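Local coordinates for protein myosin regulatory light chain (Physarum polycephalum, PDB 2BL0) that serves as the regulatory light chain of a slime-mould myosin II, an EF-hand protein that binds a calcium ion in its N-terminal half, at residues D3-F8 with I59-F64; E26-V31 with E46-A51; F15-T20 with L32-V37. All blocks are in the same frame, centred on the assembly; numbering follows the deposited sequence.

Interaction 1: residues D3-F8 with I59-F64. With CA (calcium ion), chain E.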
# COMPACT_ATOMS: atom_id res chain seq x y z
N ASP C 3 -5.15 -13.59 -12.96
CA ASP C 3 -5.71 -14.71 -12.19
C ASP C 3 -7.25 -14.67 -12.04
O ASP C 3 -7.89 -15.71 -11.95
CB ASP C 3 -5.09 -14.76 -10.79
CG ASP C 3 -3.61 -15.16 -10.80
OD1 ASP C 3 -3.12 -15.65 -11.85
OD2 ASP C 3 -2.86 -15.02 -9.81
N GLN C 4 -7.80 -13.46 -11.96
CA GLN C 4 -9.25 -13.26 -11.93
C GLN C 4 -9.90 -13.84 -13.19
O GLN C 4 -10.86 -14.59 -13.10
CB GLN C 4 -9.58 -11.76 -11.84
CG GLN C 4 -10.61 -11.37 -10.79
CD GLN C 4 -10.26 -10.04 -10.12
OE1 GLN C 4 -10.15 -9.97 -8.89
NE2 GLN C 4 -10.08 -8.99 -10.94
N VAL C 5 -9.35 -13.49 -14.34
CA VAL C 5 -9.88 -13.93 -15.63
C VAL C 5 -9.84 -15.46 -15.72
O VAL C 5 -10.81 -16.07 -16.16
CB VAL C 5 -9.10 -13.32 -16.82
CG1 VAL C 5 -9.54 -13.95 -18.16
CG2 VAL C 5 -9.28 -11.80 -16.85
N SER C 6 -8.73 -16.07 -15.31
CA SER C 6 -8.63 -17.53 -15.40
C SER C 6 -9.67 -18.21 -14.52
O SER C 6 -10.25 -19.20 -14.90
CB SER C 6 -7.22 -18.01 -15.07
OG SER C 6 -6.91 -17.70 -13.73
N GLU C 7 -9.91 -17.63 -13.35
CA GLU C 7 -10.91 -18.16 -12.44
C GLU C 7 -12.32 -18.00 -13.05
O GLU C 7 -13.16 -18.91 -12.96
CB GLU C 7 -10.83 -17.41 -11.12
CG GLU C 7 -11.74 -17.99 -10.07
CD GLU C 7 -11.47 -17.44 -8.70
OE1 GLU C 7 -11.59 -16.20 -8.52
OE2 GLU C 7 -11.17 -18.25 -7.81
N PHE C 8 -12.59 -16.85 -13.65
CA PHE C 8 -13.90 -16.69 -14.28
C PHE C 8 -14.07 -17.63 -15.45
O PHE C 8 -15.14 -18.14 -15.67
CB PHE C 8 -14.16 -15.24 -14.71
CG PHE C 8 -14.32 -14.30 -13.56
CD1 PHE C 8 -15.00 -14.67 -12.41
CD2 PHE C 8 -13.76 -13.03 -13.62
CE1 PHE C 8 -15.14 -13.79 -11.36
CE2 PHE C 8 -13.90 -12.16 -12.58
CZ PHE C 8 -14.59 -12.55 -11.45
N ILE C 59 -25.17 -16.71 -23.72
CA ILE C 59 -24.12 -16.03 -22.97
C ILE C 59 -22.77 -16.61 -23.40
O ILE C 59 -22.48 -17.77 -23.12
CB ILE C 59 -24.28 -16.23 -21.43
CG1 ILE C 59 -25.66 -15.77 -20.93
CG2 ILE C 59 -23.13 -15.50 -20.68
CD1 ILE C 59 -26.00 -16.23 -19.52
N GLN C 60 -21.97 -15.82 -24.11
CA GLN C 60 -20.60 -16.21 -24.48
C GLN C 60 -19.68 -15.94 -23.30
O GLN C 60 -19.98 -15.10 -22.46
CB GLN C 60 -20.09 -15.42 -25.69
CG GLN C 60 -21.04 -15.29 -26.90
CD GLN C 60 -21.53 -16.62 -27.44
OE1 GLN C 60 -22.68 -16.72 -27.90
NE2 GLN C 60 -20.66 -17.64 -27.42
N PHE C 61 -18.51 -16.58 -23.26
CA PHE C 61 -17.56 -16.26 -22.22
C PHE C 61 -17.25 -14.75 -22.11
O PHE C 61 -17.29 -14.21 -21.02
CB PHE C 61 -16.25 -17.06 -22.32
CG PHE C 61 -15.25 -16.65 -21.29
CD1 PHE C 61 -15.56 -16.74 -19.94
CD2 PHE C 61 -14.02 -16.09 -21.65
CE1 PHE C 61 -14.68 -16.32 -18.97
CE2 PHE C 61 -13.13 -15.67 -20.68
CZ PHE C 61 -13.47 -15.78 -19.33
N PRO C 62 -16.89 -14.05 -23.20
CA PRO C 62 -16.60 -12.61 -23.04
C PRO C 62 -17.72 -11.80 -22.39
O PRO C 62 -17.42 -10.83 -21.70
CB PRO C 62 -16.30 -12.15 -24.46
CG PRO C 62 -15.76 -13.41 -25.15
CD PRO C 62 -16.57 -14.53 -24.56
N GLU C 63 -18.98 -12.18 -22.63
CA GLU C 63 -20.14 -11.53 -22.01
C GLU C 63 -20.18 -11.80 -20.51
O GLU C 63 -20.38 -10.89 -19.72
CB GLU C 63 -21.43 -12.02 -22.67
CG GLU C 63 -21.63 -11.52 -24.10
CD GLU C 63 -22.90 -12.09 -24.72
OE1 GLU C 63 -22.95 -13.31 -24.85
OE2 GLU C 63 -23.88 -11.36 -24.98
N PHE C 64 -20.01 -13.06 -20.12
CA PHE C 64 -19.93 -13.47 -18.72
C PHE C 64 -18.77 -12.74 -18.04
O PHE C 64 -18.92 -12.19 -16.96
CB PHE C 64 -19.74 -14.98 -18.67
CG PHE C 64 -19.53 -15.55 -17.28
CD1 PHE C 64 -20.61 -15.72 -16.43
CD2 PHE C 64 -18.26 -15.92 -16.85
CE1 PHE C 64 -20.44 -16.24 -15.15
CE2 PHE C 64 -18.07 -16.45 -15.57
CZ PHE C 64 -19.17 -16.61 -14.72
CA CA E . -25.05 -13.12 -26.20

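Interaction 2: residues E26-V31 with E46-A51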
# COMPACT_ATOMS: atom_id res chain seq x y z
N GLU C 26 -32.21 -22.21 -21.08
CA GLU C 26 -32.36 -23.64 -20.78
C GLU C 26 -31.16 -24.17 -19.97
O GLU C 26 -31.32 -24.84 -18.94
CB GLU C 26 -32.51 -24.38 -22.11
CG GLU C 26 -32.88 -25.85 -22.04
CD GLU C 26 -34.33 -26.11 -21.63
OE1 GLU C 26 -35.26 -25.37 -22.00
OE2 GLU C 26 -34.51 -27.11 -20.92
N GLY C 27 -29.96 -23.88 -20.44
CA GLY C 27 -28.76 -24.33 -19.76
C GLY C 27 -28.57 -23.68 -18.40
O GLY C 27 -28.15 -24.34 -17.45
N LEU C 28 -28.91 -22.40 -18.29
CA LEU C 28 -28.73 -21.70 -17.01
C LEU C 28 -29.67 -22.27 -15.95
O LEU C 28 -29.26 -22.47 -14.80
CB LEU C 28 -28.90 -20.19 -17.15
CG LEU C 28 -28.62 -19.41 -15.85
CD1 LEU C 28 -27.21 -19.63 -15.31
CD2 LEU C 28 -28.87 -17.94 -16.12
N GLN C 29 -30.89 -22.61 -16.36
CA GLN C 29 -31.83 -23.28 -15.46
C GLN C 29 -31.22 -24.56 -14.91
O GLN C 29 -31.33 -24.82 -13.71
CB GLN C 29 -33.14 -23.60 -16.18
CG GLN C 29 -33.91 -22.39 -16.61
CD GLN C 29 -34.61 -21.68 -15.46
OE1 GLN C 29 -34.33 -21.92 -14.28
NE2 GLN C 29 -35.55 -20.81 -15.80
N THR C 30 -30.59 -25.35 -15.77
CA THR C 30 -29.96 -26.60 -15.34
C THR C 30 -28.79 -26.35 -14.41
O THR C 30 -28.64 -27.02 -13.40
CB THR C 30 -29.52 -27.38 -16.58
OG1 THR C 30 -30.68 -27.78 -17.31
CG2 THR C 30 -28.86 -28.69 -16.21
N VAL C 31 -27.98 -25.33 -14.73
CA VAL C 31 -26.85 -24.96 -13.88
C VAL C 31 -27.31 -24.56 -12.46
O VAL C 31 -26.72 -25.00 -11.45
CB VAL C 31 -26.04 -23.80 -14.54
CG1 VAL C 31 -25.06 -23.23 -13.58
CG2 VAL C 31 -25.33 -24.32 -15.79
N GLU C 46 -33.73 -11.47 -15.12
CA GLU C 46 -32.81 -10.35 -14.86
C GLU C 46 -31.36 -10.82 -14.94
O GLU C 46 -30.53 -10.19 -15.58
CB GLU C 46 -33.09 -9.74 -13.49
CG GLU C 46 -32.13 -8.69 -12.96
CD GLU C 46 -32.52 -8.24 -11.55
OE1 GLU C 46 -32.56 -9.08 -10.62
OE2 GLU C 46 -32.83 -7.04 -11.38
N MET C 47 -31.05 -11.95 -14.30
CA MET C 47 -29.67 -12.42 -14.25
C MET C 47 -29.23 -12.88 -15.64
O MET C 47 -28.09 -12.64 -16.04
CB MET C 47 -29.44 -13.49 -13.18
CG MET C 47 -29.64 -14.96 -13.60
SD MET C 47 -29.47 -16.11 -12.23
CE MET C 47 -27.77 -16.27 -12.15
N PHE C 48 -30.13 -13.50 -16.40
CA PHE C 48 -29.77 -13.97 -17.73
C PHE C 48 -29.48 -12.78 -18.65
O PHE C 48 -28.48 -12.77 -19.37
CB PHE C 48 -30.84 -14.89 -18.36
CG PHE C 48 -30.38 -15.49 -19.66
CD1 PHE C 48 -29.60 -16.64 -19.67
CD2 PHE C 48 -30.64 -14.86 -20.85
CE1 PHE C 48 -29.11 -17.16 -20.85
CE2 PHE C 48 -30.15 -15.36 -22.05
CZ PHE C 48 -29.38 -16.52 -22.04
N ASN C 49 -30.35 -11.79 -18.59
CA ASN C 49 -30.25 -10.62 -19.42
C ASN C 49 -29.03 -9.79 -19.03
O ASN C 49 -28.43 -9.17 -19.89
CB ASN C 49 -31.53 -9.78 -19.35
CG ASN C 49 -32.77 -10.50 -19.94
OD1 ASN C 49 -33.89 -10.18 -19.57
ND2 ASN C 49 -32.57 -11.45 -20.86
N GLU C 50 -28.66 -9.78 -17.75
CA GLU C 50 -27.44 -9.07 -17.30
C GLU C 50 -26.22 -9.65 -18.01
O GLU C 50 -25.31 -8.92 -18.44
CB GLU C 50 -27.23 -9.25 -15.77
CG GLU C 50 -28.09 -8.38 -14.88
CD GLU C 50 -27.97 -8.70 -13.40
OE1 GLU C 50 -27.48 -9.80 -13.03
OE2 GLU C 50 -28.38 -7.83 -12.59
N ALA C 51 -26.21 -10.98 -18.11
CA ALA C 51 -25.05 -11.70 -18.65
C ALA C 51 -25.04 -11.67 -20.17
O ALA C 51 -23.99 -11.51 -20.78
CB ALA C 51 -25.05 -13.12 -18.17

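Interaction 3: residues F15-T20 with L32-V37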
# COMPACT_ATOMS: atom_id res chain seq x y z
N PHE C 15 -19.94 -24.17 -15.91
CA PHE C 15 -21.32 -23.86 -16.26
C PHE C 15 -21.68 -24.26 -17.71
O PHE C 15 -22.85 -24.17 -18.10
CB PHE C 15 -21.62 -22.37 -16.06
CG PHE C 15 -21.32 -21.85 -14.66
CD1 PHE C 15 -21.33 -22.69 -13.54
CD2 PHE C 15 -21.01 -20.51 -14.47
CE1 PHE C 15 -21.02 -22.22 -12.30
CE2 PHE C 15 -20.72 -20.03 -13.22
CZ PHE C 15 -20.73 -20.87 -12.13
N ASP C 16 -20.66 -24.63 -18.49
CA ASP C 16 -20.82 -25.02 -19.89
C ASP C 16 -20.62 -26.55 -19.95
O ASP C 16 -19.78 -27.06 -20.69
CB ASP C 16 -19.78 -24.27 -20.75
CG ASP C 16 -19.81 -24.67 -22.23
OD1 ASP C 16 -20.88 -25.02 -22.75
OD2 ASP C 16 -18.80 -24.63 -22.95
N SER C 17 -21.40 -27.27 -19.15
CA SER C 17 -21.20 -28.72 -19.02
C SER C 17 -21.77 -29.50 -20.22
O SER C 17 -21.57 -30.71 -20.32
CB SER C 17 -21.72 -29.26 -17.68
OG SER C 17 -23.10 -29.01 -17.46
N GLU C 18 -22.45 -28.80 -21.13
CA GLU C 18 -22.74 -29.35 -22.46
C GLU C 18 -21.64 -29.09 -23.52
O GLU C 18 -21.69 -29.66 -24.61
CB GLU C 18 -24.07 -28.84 -22.96
CG GLU C 18 -25.26 -29.57 -22.38
CD GLU C 18 -26.51 -29.38 -23.23
OE1 GLU C 18 -27.39 -28.61 -22.81
OE2 GLU C 18 -26.59 -29.98 -24.33
N ARG C 19 -20.66 -28.25 -23.20
CA ARG C 19 -19.48 -28.02 -24.05
C ARG C 19 -19.81 -27.35 -25.39
O ARG C 19 -19.23 -27.69 -26.41
CB ARG C 19 -18.72 -29.33 -24.32
CG ARG C 19 -18.29 -30.09 -23.08
CD ARG C 19 -17.48 -31.34 -23.40
NE ARG C 19 -16.31 -31.01 -24.20
CZ ARG C 19 -15.22 -30.39 -23.74
NH1 ARG C 19 -15.10 -30.04 -22.46
NH2 ARG C 19 -14.22 -30.12 -24.58
N THR C 20 -20.72 -26.40 -25.36
CA THR C 20 -21.10 -25.67 -26.58
C THR C 20 -20.40 -24.34 -26.76
O THR C 20 -20.44 -23.76 -27.84
CB THR C 20 -22.61 -25.43 -26.59
OG1 THR C 20 -23.00 -24.69 -25.42
CG2 THR C 20 -23.36 -26.71 -26.48
N LEU C 32 -28.35 -23.75 -12.37
CA LEU C 32 -28.86 -23.33 -11.07
C LEU C 32 -29.34 -24.53 -10.26
O LEU C 32 -29.09 -24.62 -9.06
CB LEU C 32 -29.97 -22.28 -11.24
CG LEU C 32 -29.48 -20.94 -11.79
CD1 LEU C 32 -30.65 -20.09 -12.24
CD2 LEU C 32 -28.64 -20.21 -10.76
N LYS C 33 -29.98 -25.49 -10.92
CA LYS C 33 -30.43 -26.71 -10.24
C LYS C 33 -29.24 -27.54 -9.77
O LYS C 33 -29.25 -28.07 -8.66
CB LYS C 33 -31.34 -27.53 -11.14
CG LYS C 33 -32.66 -26.84 -11.37
CD LYS C 33 -33.56 -27.61 -12.28
CE LYS C 33 -34.91 -26.92 -12.43
NZ LYS C 33 -35.76 -27.56 -13.47
N GLN C 34 -28.22 -27.65 -10.62
CA GLN C 34 -27.03 -28.44 -10.29
C GLN C 34 -26.41 -27.92 -9.00
O GLN C 34 -26.11 -28.69 -8.08
CB GLN C 34 -25.98 -28.38 -11.41
CG GLN C 34 -26.30 -29.12 -12.71
CD GLN C 34 -25.23 -28.88 -13.79
OE1 GLN C 34 -24.52 -27.89 -13.74
NE2 GLN C 34 -25.15 -29.79 -14.78
N PHE C 35 -26.24 -26.60 -8.91
CA PHE C 35 -25.50 -26.01 -7.80
C PHE C 35 -26.42 -25.60 -6.61
O PHE C 35 -25.94 -25.11 -5.59
CB PHE C 35 -24.69 -24.81 -8.29
CG PHE C 35 -23.48 -25.18 -9.11
CD1 PHE C 35 -23.60 -25.35 -10.48
CD2 PHE C 35 -22.23 -25.38 -8.51
CE1 PHE C 35 -22.52 -25.72 -11.25
CE2 PHE C 35 -21.12 -25.71 -9.28
CZ PHE C 35 -21.26 -25.88 -10.64
N GLY C 36 -27.72 -25.82 -6.75
CA GLY C 36 -28.66 -25.53 -5.67
C GLY C 36 -28.85 -24.06 -5.34
O GLY C 36 -29.05 -23.72 -4.18
N VAL C 37 -28.79 -23.19 -6.36
CA VAL C 37 -29.08 -21.77 -6.22
C VAL C 37 -30.49 -21.53 -6.70
O VAL C 37 -30.83 -21.82 -7.85
CB VAL C 37 -28.10 -20.88 -7.02
CG1 VAL C 37 -28.43 -19.40 -6.84
CG2 VAL C 37 -26.68 -21.17 -6.58
O HOH W 1 -22.75 -27.13 -15.70

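Interaction 1: residues D3-F8 with I59-F64
Phe61 and Phe64 reach from the start of helix 61-72 to the backbone of Phe8, so that two aromatic rings meet a backbone carbonyl, with looser apolar side-chain contacts around it. In both phenylalanines CG lies anti to the backbone N (chi1 176° and 175°), which swings the rings out to helix 3-15. The ring of Phe64 brings CE2 to 3.4 Å from Phe8 O, the carbonyl oxygen lying at the ring edge near its plane, where the C-H bonds carry a slight positive charge. Phe61 comes to the same oxygen obliquely, with CE1 3.8 Å from Phe8 O. Among the side chains, Phe8 CB rests 4.2 Å from Phe64 CE2, while its ring turns away, and Val5 CG1 is a looser neighbour of Phe61 CZ.

Within 59-64 polar bonds tie the helix start to the metal site. Gln60 is the N-cap residue of helix 61-72, and its N donates a nearly straight bond (178°) to the anti lone pair of Glu63 OE1, 2.8 Å away. Both Glu63 oxygens bind calcium, OE1 at 2.5 Å and OE2 at 2.4 Å from the ion, the bidentate role of the last loop glutamate in an EF-hand.

Strand 58-60 pairs through Ile59 with Ile23 of strand 22-24, Phe61 meets Phe12 of helix 3-15 edge-to-face, and the Phe8 side chain packs on Leu65, Met68 and Met72 farther along helix 61-72.

Interaction 2: residues E26-V31 with E46-A51
Leu28 reaches Met47 and Phe48 with a single methyl. Its CD2 lies 4.0 Å from Met47 CG and 3.9 Å from Phe48 CD1, so one branch of the leucine meets two consecutive residues of helix 41-51. The methyl comes to Phe48 at the ring edge, close to the ring plane, and the two side chains run past each other in opposite directions; against Met47 the leucine crosses at a slant. A compact apolar side chain suits this buried place, where CD2 of Leu28 can fit against both Met47 CG and the edge of the Phe48 ring.

The torsions set up this meeting. Leu28 has CG anti to its backbone N (chi1 -176°), and Phe48 does the same (chi1 -174°), which points each side chain at the facing helix. The CA atoms of Leu28 and Phe48 are 7.8 Å apart, near enough for such side chains to bridge the helices.

Farther out, Phe44 also packs on Leu28, Leu32 continues the apolar surface beside Met47, and Ile59 of the short sheet lies against Phe48 and Ala51. Gly27 N is bonded to Thr24 OG1 near the start of helix 25-35. Another protein chain of the assembly packs against Leu28, Val31, Met47 and Ala51; an aromatic side chain of that partner also hydrogen-bonds to Met47 O.

Helix 25-35 is the exiting helix of the first EF-hand and helix 41-51 the entering helix of the second, so the contact joins the paired hands. Being buried and made by hydrocarbon groups, it implies cohesion through dispersion and the exclusion of water, with little directional demand.

Interaction 3: residues F15-T20 with L32-V37
Phe15 turns its edge to the face of Phe35 in an offset edge-to-face pair, the two rings standing almost perpendicular (88°) with their centroids 5.6 Å apart. From CB, the Phe15 side chain sets CG beside the backbone N, anti to the carbonyl carbon (chi1 -55°), and so carries the ring to helix 25-35. Phe15 CD1 lies 4.0 Å from Phe35 CE1. One atom farther out, Phe15 CE1 is also 4.0 Å from Phe35 CE1 and equally near Phe35 CZ, over one face of that ring. Phenylalanine suits both places: the C-H edge of one ring is drawn to the pi-electron face of the other.

This is the first EF-hand of the domain pair, with the segment 15-20 beginning its loop between helix 3-15 and helix 25-35. A type I turn runs from Asp16 to Arg19, and Thr20 N bonds to the syn lone pair of Asp16 OD1.

Ser17 adds a polar link. Gln34 NE2 gives Ser17 OG a weak, fairly straight bond of 3.5 Å, while one water accepts a hydrogen bond from Ser17 OG and donates one to Gln34 OE1. Beyond Phe35, Gly36 with positive phi is the C-prime residue of a Schellman motif, in which Val37 N reaches back to Leu32 O.

Overall arrangement
All three contacts lie in the N-terminal EF-hand pair. Interactions 1 and 2 have centres 15 Å apart and meet beside the calcium loop: Ile59 CD1 is 3.5 Å from Phe48 CE1, and Glu63 supplies metal ligands along with Asp52, Thr54, Asn56 and Lys58. Phe48 of interaction 2 has its side chain about 7 Å from the ion. Interaction 3, whose centre is 10 Å from that of interaction 2, shares helix 25-35 with it; Val31 CG2 lies 3.4 Å from Phe15 O. Phe15 in turn connects interaction 3 to interaction 1, its CE2 being 4.0 Å from Phe64 CZ, while its side chain stands about 12 Å from that of Glu63.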